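Local atomic coordinates of ATPase associated with various cellular activities, AAA_5 (Staphylothermus marinus, PDB entry 6N0S), a protein that probably binds and hydrolyses ATP as an McrB-type restriction protein, represented here by its N-terminal EVE-like domain, which resembles PUA-like RNA-binding proteins. Residues Asp154-Ile159 against Pro171-Ala176; Ile86-Glu89 against Pro93-Lys96; Ile124-Ser127 against Arg131-Leu134. All coordinates share one frame; numbering follows the deposited sequence.

In the fold
Contact 1 lies on the opposite side of the chain's centre from contacts 2 and 3, whose own centres are about 10 Å apart. It sets a loop against helix 171-178 and is partly buried. Contacts 2 and 3 both involve the small antiparallel sheet of strands 30-34, 132-136 and 89-90. Contact 2 is a surface contact, small and built of charges at the start of helix 92-105. Contact 3 is partly buried and wholly apolar, round the ring of Phe132. These two touch at several points, among them Ile95 CD1 with Phe132 CB at 3.8 Å. Contact 1 falls between them chemically, with isoleucines packed on an aspartate that is itself paired with an arginine.

Contact 1 of 3, residues Asp154-Ile159 against Pro171-Ala176; sequences DIISHI and PEDYEA
Ile155 and Asp173 bury the most surface here, about 50 Å² each, and the two side chains pass each other head to tail. The CG2 methyl of Ile155 reaches Asp173 OD1 at 3.6 Å. One helical turn further on, the same methyl comes within 4.2 Å of Ala176 CB. With chi1 at -69°, this CG2 branch stands opposite the backbone N and turns to the helix. Ile156 comes to Asp173 at a slant. Its CG2 lies 3.7 Å from Asp173 CB and 4.0 Å from Asp173 CG, so it packs on the stem of the aspartate. The end of Ile156 leads away from the helix; the side chain also touches Tyr149 and Trp161. No hydrogen bond crosses the contact. The charge of Asp173 is met instead by a salt bridge from OD1 to Arg170 NH2. The carboxylate also sits in the first turn of its helix, where the helix dipole would probably favour a negative charge. Helix 171-178 follows strand 166-169 after Arg170 alone and lies beside this loop. Tyr174, whose CB leaves the helix away from the loop, meets the larger sheet: it stacks with Tyr12 and rests on Lys56 and Ile58 of strand 54-61.

Contact 2 of 3, residues Ile86-Glu89 against Pro93-Lys96; sequences IVKE and PEIK
The carboxylate of Glu94 and the backbone carbonyl of Glu89 are the flat groups here, with the ammonium of Lys88 close to both. Lys88 NZ stands well off the plane of the Glu94 carboxylate, on one side of it, and is 4.3 Å from Glu94 OE1. Glu89 O, also 4.3 Å from Glu94 OE1, lies much nearer to that plane. The Lys88 ammonium also makes a cation-pi contact with the ring of Tyr90. The lysine is stretched out through its first three torsions and turns only at the last bond, chi4 -36°. That turn brings Lys88 NZ back to Glu89 O, the carbonyl of the next residue, in a weak hydrogen bond of 3.2 Å. Glu94 belongs to the first turn of helix 92-105. Its OE1 accepts a hydrogen bond from Ser91 N, just ahead of the helix, as in the glutamate half of a capping box. This bond holds the oxygen that faces the lysine. The side chain of Glu89 leaves the backbone away from the helix segment, and its OE2 bonds to Tyr42 OH of helix 39-52. The contact therefore spans a tight connection from strand 89-90 into helix 92-105, and buries only 42 Å² in all. Lys88 and Glu94 are too far apart for a salt bridge. Their attraction is probably weak and screened by water, since both are exposed. The chemistry implies a loose, long-range attraction at the surface, while the bonds that place the glutamates go to Ser91 and Tyr42.

Contact 3 of 3, residues Ile124-Ser127 against Arg131-Leu134; sequences IRPS and RFFL
Phe132 brings the far rim of its ring against Ile124 and Pro126. In this EVE-like domain, the link from helix 110-124 to strand 132-136 folds back on the first residues of the strand, which is the middle one of a three-stranded antiparallel sheet. Arg125 leaves the helix with a positive phi of 45°, and its NH1 bonds back to Arg122 O. The turn that follows is tied by two further bonds, from Ser127 N to Asp130 OD2 and between the hydroxyls of Ser127 and Ser129. Across it, both partners meet Phe132 at the ring edge. Ile124 comes from the opposite direction, with its CD1 methyl 3.9 Å from Phe132 CE2. Pro126 crosses the phenylalanine at about a right angle. Pro126 CG and CB both lie 3.9 Å from Phe132 CZ, with CB in the ring plane at the edge. No hydrogen bond links the segments. Trp32 and Met34 of strand 30-34 also touch Phe132, while Trp92 of helix 92-105 packs on Pro126. With an alanine in place of Phe132, Ile124 CD1 and Pro126 CG would probably lose their shared partner, and a gap would be likely to open between the helix end and the sheet. A sulfate, likely a crystallisation additive, lies about 5 Å from the side chain of Ile124. In that isoleucine, chi1 of 60° tucks CG1 between the two backbone branches, and a trans chi2 extends CD1 to the ring.

Contact 1 of 3, residues Asp154-Ile159 against Pro171-Ala176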
loop_
_atom_site.group_PDB
_atom_site.type_symbol
_atom_site.label_atom_id
_atom_site.label_comp_id
_atom_site.label_asym_id
_atom_site.label_seq_id
_atom_site.Cartn_x
_atom_site.Cartn_y
_atom_site.Cartn_z
ATOM N N ASP A 154 1.608 10.245 -18.898
ATOM C CA ASP A 154 0.482 10.732 -19.674
ATOM C C ASP A 154 -0.677 9.754 -19.662
ATOM O O ASP A 154 -1.702 10.024 -20.287
ATOM C CB ASP A 154 0.932 11.044 -21.110
ATOM C CG ASP A 154 1.820 12.300 -21.180
ATOM O OD1 ASP A 154 1.487 13.297 -20.507
ATOM O OD2 ASP A 154 2.856 12.290 -21.879
ATOM N N ILE A 155 -0.558 8.675 -18.898
ATOM C CA ILE A 155 -1.557 7.621 -18.826
ATOM C C ILE A 155 -2.279 7.642 -17.487
ATOM O O ILE A 155 -3.513 7.697 -17.431
ATOM C CB ILE A 155 -0.898 6.249 -19.072
ATOM C CG1 ILE A 155 -0.453 6.157 -20.524
ATOM C CG2 ILE A 155 -1.844 5.116 -18.701
ATOM C CD1 ILE A 155 0.621 5.134 -20.745
ATOM N N ILE A 156 -1.520 7.586 -16.396
ATOM C CA ILE A 156 -2.072 7.728 -15.051
ATOM C C ILE A 156 -1.983 9.195 -14.640
ATOM O O ILE A 156 -1.277 9.985 -15.272
ATOM C CB ILE A 156 -1.360 6.801 -14.038
ATOM C CG1 ILE A 156 0.178 6.883 -14.126
ATOM C CG2 ILE A 156 -1.787 5.341 -14.261
ATOM C CD1 ILE A 156 0.830 8.023 -13.326
ATOM N N SER A 157 -2.683 9.578 -13.577
ATOM C CA SER A 157 -2.745 10.976 -13.194
ATOM C C SER A 157 -2.148 11.139 -11.803
ATOM O O SER A 157 -2.859 11.152 -10.791
ATOM C CB SER A 157 -4.193 11.501 -13.263
ATOM O OG SER A 157 -4.136 12.916 -13.246
ATOM N N HIS A 158 -0.838 11.319 -11.771
ATOM C CA HIS A 158 -0.110 11.454 -10.515
ATOM C C HIS A 158 -0.585 12.661 -9.706
ATOM O O HIS A 158 -0.561 12.620 -8.475
ATOM C CB HIS A 158 1.394 11.530 -10.837
ATOM C CG HIS A 158 2.276 11.783 -9.660
ATOM N ND1 HIS A 158 2.537 13.049 -9.184
ATOM C CD2 HIS A 158 3.020 10.938 -8.903
ATOM C CE1 HIS A 158 3.360 12.972 -8.155
ATOM N NE2 HIS A 158 3.677 11.701 -7.968
ATOM N N ILE A 159 -1.058 13.724 -10.365
ATOM C CA ILE A 159 -1.416 14.933 -9.625
ATOM C C ILE A 159 -2.569 14.664 -8.654
ATOM O O ILE A 159 -2.692 15.338 -7.625
ATOM C CB ILE A 159 -1.723 16.077 -10.615
ATOM C CG1 ILE A 159 -1.877 17.405 -9.884
ATOM C CG2 ILE A 159 -2.973 15.789 -11.444
ATOM C CD1 ILE A 159 -0.674 17.780 -9.090
ATOM N N PRO A 171 -8.546 -0.610 -15.365
ATOM C CA PRO A 171 -7.904 -1.855 -15.848
ATOM C C PRO A 171 -6.833 -1.600 -16.886
ATOM O O PRO A 171 -5.777 -2.237 -16.855
ATOM C CB PRO A 171 -9.077 -2.667 -16.416
ATOM C CG PRO A 171 -10.269 -2.245 -15.562
ATOM C CD PRO A 171 -10.015 -0.754 -15.263
ATOM N N GLU A 172 -7.052 -0.643 -17.777
ATOM C CA GLU A 172 -6.068 -0.357 -18.803
ATOM C C GLU A 172 -4.822 0.315 -18.227
ATOM O O GLU A 172 -3.742 0.226 -18.827
ATOM C CB GLU A 172 -6.732 0.498 -19.892
ATOM C CG GLU A 172 -7.278 1.804 -19.400
ATOM C CD GLU A 172 -8.799 1.816 -19.205
ATOM O OE1 GLU A 172 -9.371 2.894 -19.478
ATOM O OE2 GLU A 172 -9.406 0.782 -18.770
ATOM N N ASP A 173 -4.934 1.000 -17.080
ATOM C CA ASP A 173 -3.744 1.592 -16.473
ATOM C C ASP A 173 -2.873 0.509 -15.856
ATOM O O ASP A 173 -1.646 0.569 -15.949
ATOM C CB ASP A 173 -4.106 2.625 -15.396
ATOM C CG ASP A 173 -5.006 3.733 -15.911
ATOM O OD1 ASP A 173 -4.891 4.063 -17.108
ATOM O OD2 ASP A 173 -5.824 4.250 -15.111
ATOM N N TYR A 174 -3.501 -0.472 -15.207
ATOM C CA TYR A 174 -2.804 -1.669 -14.749
ATOM C C TYR A 174 -2.047 -2.350 -15.886
ATOM O O TYR A 174 -0.850 -2.619 -15.778
ATOM C CB TYR A 174 -3.810 -2.640 -14.131
ATOM C CG TYR A 174 -3.161 -3.943 -13.829
ATOM C CD1 TYR A 174 -2.399 -4.110 -12.661
ATOM C CD2 TYR A 174 -3.242 -5.002 -14.726
ATOM C CE1 TYR A 174 -1.765 -5.300 -12.392
ATOM C CE2 TYR A 174 -2.595 -6.200 -14.466
ATOM C CZ TYR A 174 -1.861 -6.342 -13.303
ATOM O OH TYR A 174 -1.243 -7.542 -13.051
ATOM N N GLU A 175 -2.739 -2.653 -16.983
ATOM C CA GLU A 175 -2.088 -3.293 -18.116
ATOM C C GLU A 175 -0.957 -2.448 -18.661
ATOM O O GLU A 175 0.066 -2.988 -19.107
ATOM C CB GLU A 175 -3.116 -3.579 -19.218
ATOM C CG GLU A 175 -4.112 -4.641 -18.838
ATOM C CD GLU A 175 -4.803 -5.277 -20.037
ATOM O OE1 GLU A 175 -4.945 -4.610 -21.089
ATOM O OE2 GLU A 175 -5.237 -6.446 -19.908
ATOM N N ALA A 176 -1.093 -1.125 -18.615
ATOM C CA ALA A 176 -0.032 -0.275 -19.139
ATOM C C ALA A 176 1.247 -0.396 -18.310
ATOM O O ALA A 176 2.357 -0.419 -18.862
ATOM C CB ALA A 176 -0.497 1.181 -19.174
#

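Contact 2 of 3, residues Ile86-Glu89 against Pro93-Lys96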
loop_
_atom_site.group_PDB
_atom_site.type_symbol
_atom_site.label_atom_id
_atom_site.label_comp_id
_atom_site.label_asym_id
_atom_site.label_seq_id
_atom_site.Cartn_x
_atom_site.Cartn_y
_atom_site.Cartn_z
ATOM N N ILE A 86 -11.313 -12.360 7.892
ATOM C CA ILE A 86 -11.847 -11.496 8.939
ATOM C C ILE A 86 -11.148 -10.142 8.862
ATOM O O ILE A 86 -9.923 -10.050 9.033
ATOM C CB ILE A 86 -11.676 -12.117 10.337
ATOM C CG1 ILE A 86 -11.806 -13.645 10.279
ATOM C CG2 ILE A 86 -12.698 -11.505 11.314
ATOM C CD1 ILE A 86 -11.883 -14.332 11.648
ATOM N N VAL A 87 -11.922 -9.087 8.601
ATOM C CA VAL A 87 -11.394 -7.731 8.702
ATOM C C VAL A 87 -11.278 -7.418 10.184
ATOM O O VAL A 87 -12.251 -7.543 10.934
ATOM C CB VAL A 87 -12.275 -6.703 7.963
ATOM C CG1 VAL A 87 -13.496 -6.241 8.803
ATOM C CG2 VAL A 87 -11.430 -5.478 7.495
ATOM N N LYS A 88 -10.070 -7.093 10.615
ATOM C CA LYS A 88 -9.790 -6.725 11.990
ATOM C C LYS A 88 -9.163 -5.338 11.987
ATOM O O LYS A 88 -8.422 -4.985 11.060
ATOM C CB LYS A 88 -8.856 -7.747 12.647
ATOM C CG LYS A 88 -8.816 -7.676 14.150
ATOM C CD LYS A 88 -7.714 -8.599 14.683
ATOM C CE LYS A 88 -7.461 -8.428 16.182
ATOM N NZ LYS A 88 -7.594 -7.000 16.633
ATOM N N GLU A 89 -9.499 -4.543 12.998
ATOM C CA GLU A 89 -8.904 -3.232 13.193
ATOM C C GLU A 89 -8.104 -3.220 14.498
ATOM O O GLU A 89 -8.272 -4.088 15.363
ATOM C CB GLU A 89 -9.993 -2.153 13.136
ATOM C CG GLU A 89 -10.615 -2.134 11.712
ATOM C CD GLU A 89 -11.799 -1.175 11.553
ATOM O OE1 GLU A 89 -12.146 -0.479 12.538
ATOM O OE2 GLU A 89 -12.373 -1.108 10.429
ATOM N N PRO A 93 -0.132 0.054 19.164
ATOM C CA PRO A 93 0.743 -0.988 19.716
ATOM C C PRO A 93 0.408 -2.357 19.169
ATOM O O PRO A 93 1.312 -3.146 18.890
ATOM C CB PRO A 93 0.527 -0.865 21.232
ATOM C CG PRO A 93 -0.036 0.507 21.436
ATOM C CD PRO A 93 -0.842 0.806 20.217
ATOM N N GLU A 94 -0.874 -2.642 18.950
ATOM C CA GLU A 94 -1.281 -3.952 18.450
ATOM C C GLU A 94 -0.777 -4.177 17.029
ATOM O O GLU A 94 -0.273 -5.251 16.699
ATOM C CB GLU A 94 -2.816 -4.068 18.470
ATOM C CG GLU A 94 -3.452 -4.177 19.832
ATOM C CD GLU A 94 -4.969 -3.892 19.797
ATOM O OE1 GLU A 94 -5.569 -3.762 18.701
ATOM O OE2 GLU A 94 -5.558 -3.780 20.886
ATOM N N ILE A 95 -0.970 -3.196 16.141
ATOM C CA ILE A 95 -0.593 -3.462 14.756
ATOM C C ILE A 95 0.927 -3.488 14.609
ATOM O O ILE A 95 1.452 -4.240 13.793
ATOM C CB ILE A 95 -1.257 -2.459 13.794
ATOM C CG1 ILE A 95 -1.210 -3.009 12.359
ATOM C CG2 ILE A 95 -0.604 -1.087 13.860
ATOM C CD1 ILE A 95 -2.026 -2.234 11.398
ATOM N N LYS A 96 1.650 -2.664 15.374
ATOM C CA LYS A 96 3.127 -2.753 15.437
ATOM C C LYS A 96 3.610 -4.169 15.698
ATOM O O LYS A 96 4.609 -4.625 15.131
ATOM C CB LYS A 96 3.672 -1.922 16.583
ATOM C CG LYS A 96 3.880 -0.516 16.377
ATOM C CD LYS A 96 4.217 0.035 17.758
ATOM C CE LYS A 96 5.530 0.794 17.747
ATOM N NZ LYS A 96 6.674 -0.130 17.691
#

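Contact 3 of 3, residues Ile124-Ser127 against Arg131-Leu134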
loop_
_atom_site.group_PDB
_atom_site.type_symbol
_atom_site.label_atom_id
_atom_site.label_comp_id
_atom_site.label_asym_id
_atom_site.label_seq_id
_atom_site.Cartn_x
_atom_site.Cartn_y
_atom_site.Cartn_z
ATOM N N ILE A 124 2.760 10.081 11.642
ATOM C CA ILE A 124 1.327 9.913 11.876
ATOM C C ILE A 124 0.889 10.163 13.318
ATOM O O ILE A 124 -0.303 10.445 13.542
ATOM C CB ILE A 124 0.823 8.526 11.414
ATOM C CG1 ILE A 124 1.512 7.386 12.141
ATOM C CG2 ILE A 124 0.996 8.383 9.917
ATOM C CD1 ILE A 124 0.950 6.034 11.771
ATOM N N ARG A 125 1.791 10.075 14.286
ATOM C CA ARG A 125 1.518 10.409 15.687
ATOM C C ARG A 125 0.201 9.825 16.192
ATOM O O ARG A 125 -0.754 10.561 16.443
ATOM C CB ARG A 125 1.538 11.927 15.866
ATOM C CG ARG A 125 2.832 12.556 15.326
ATOM C CD ARG A 125 2.855 14.068 15.413
ATOM N NE ARG A 125 1.944 14.697 14.459
ATOM C CZ ARG A 125 2.200 14.864 13.163
ATOM N NH1 ARG A 125 3.352 14.458 12.639
ATOM N NH2 ARG A 125 1.303 15.437 12.381
ATOM N N PRO A 126 0.122 8.516 16.389
ATOM C CA PRO A 126 -1.119 7.921 16.868
ATOM C C PRO A 126 -1.431 8.347 18.291
ATOM O O PRO A 126 -0.558 8.719 19.069
ATOM C CB PRO A 126 -0.841 6.415 16.806
ATOM C CG PRO A 126 0.378 6.275 15.972
ATOM C CD PRO A 126 1.171 7.505 16.224
ATOM N N SER A 127 -2.708 8.264 18.619
ATOM C CA SER A 127 -3.193 8.365 19.978
ATOM C C SER A 127 -3.761 7.016 20.388
ATOM O O SER A 127 -3.934 6.114 19.561
ATOM C CB SER A 127 -4.254 9.455 20.086
ATOM O OG SER A 127 -5.494 9.013 19.542
ATOM N N ARG A 131 -7.421 4.094 15.387
ATOM C CA ARG A 131 -7.581 2.750 14.861
ATOM C C ARG A 131 -6.905 2.615 13.504
ATOM O O ARG A 131 -6.831 3.574 12.727
ATOM C CB ARG A 131 -9.058 2.395 14.676
ATOM C CG ARG A 131 -9.972 2.832 15.809
ATOM C CD ARG A 131 -9.589 2.121 17.087
ATOM N NE ARG A 131 -9.718 0.675 16.912
ATOM C CZ ARG A 131 -9.112 -0.233 17.665
ATOM N NH1 ARG A 131 -8.306 0.139 18.650
ATOM N NH2 ARG A 131 -9.295 -1.517 17.412
ATOM N N PHE A 132 -6.531 1.385 13.191
ATOM C CA PHE A 132 -5.671 1.048 12.065
ATOM C C PHE A 132 -6.278 -0.108 11.287
ATOM O O PHE A 132 -6.869 -1.010 11.880
ATOM C CB PHE A 132 -4.248 0.674 12.561
ATOM C CG PHE A 132 -3.482 1.837 13.047
ATOM C CD1 PHE A 132 -3.614 2.285 14.354
ATOM C CD2 PHE A 132 -2.658 2.517 12.191
ATOM C CE1 PHE A 132 -2.951 3.406 14.777
ATOM C CE2 PHE A 132 -1.959 3.638 12.627
ATOM C CZ PHE A 132 -2.117 4.086 13.907
ATOM N N PHE A 133 -6.150 -0.069 9.964
ATOM C CA PHE A 133 -6.524 -1.182 9.108
ATOM C C PHE A 133 -5.279 -1.949 8.675
ATOM O O PHE A 133 -4.167 -1.403 8.641
ATOM C CB PHE A 133 -7.329 -0.713 7.873
ATOM C CG PHE A 133 -6.557 0.133 6.893
ATOM C CD1 PHE A 133 -5.788 -0.446 5.900
ATOM C CD2 PHE A 133 -6.637 1.506 6.939
ATOM C CE1 PHE A 133 -5.107 0.345 4.978
ATOM C CE2 PHE A 133 -5.951 2.295 6.028
ATOM C CZ PHE A 133 -5.190 1.709 5.051
ATOM N N LEU A 134 -5.491 -3.231 8.331
ATOM C CA LEU A 134 -4.433 -4.118 7.875
ATOM C C LEU A 134 -4.984 -5.100 6.861
ATOM O O LEU A 134 -5.934 -5.819 7.152
ATOM C CB LEU A 134 -3.838 -4.893 9.046
ATOM C CG LEU A 134 -2.771 -5.946 8.748
ATOM C CD1 LEU A 134 -1.617 -5.346 8.044
ATOM C CD2 LEU A 134 -2.346 -6.531 10.057
#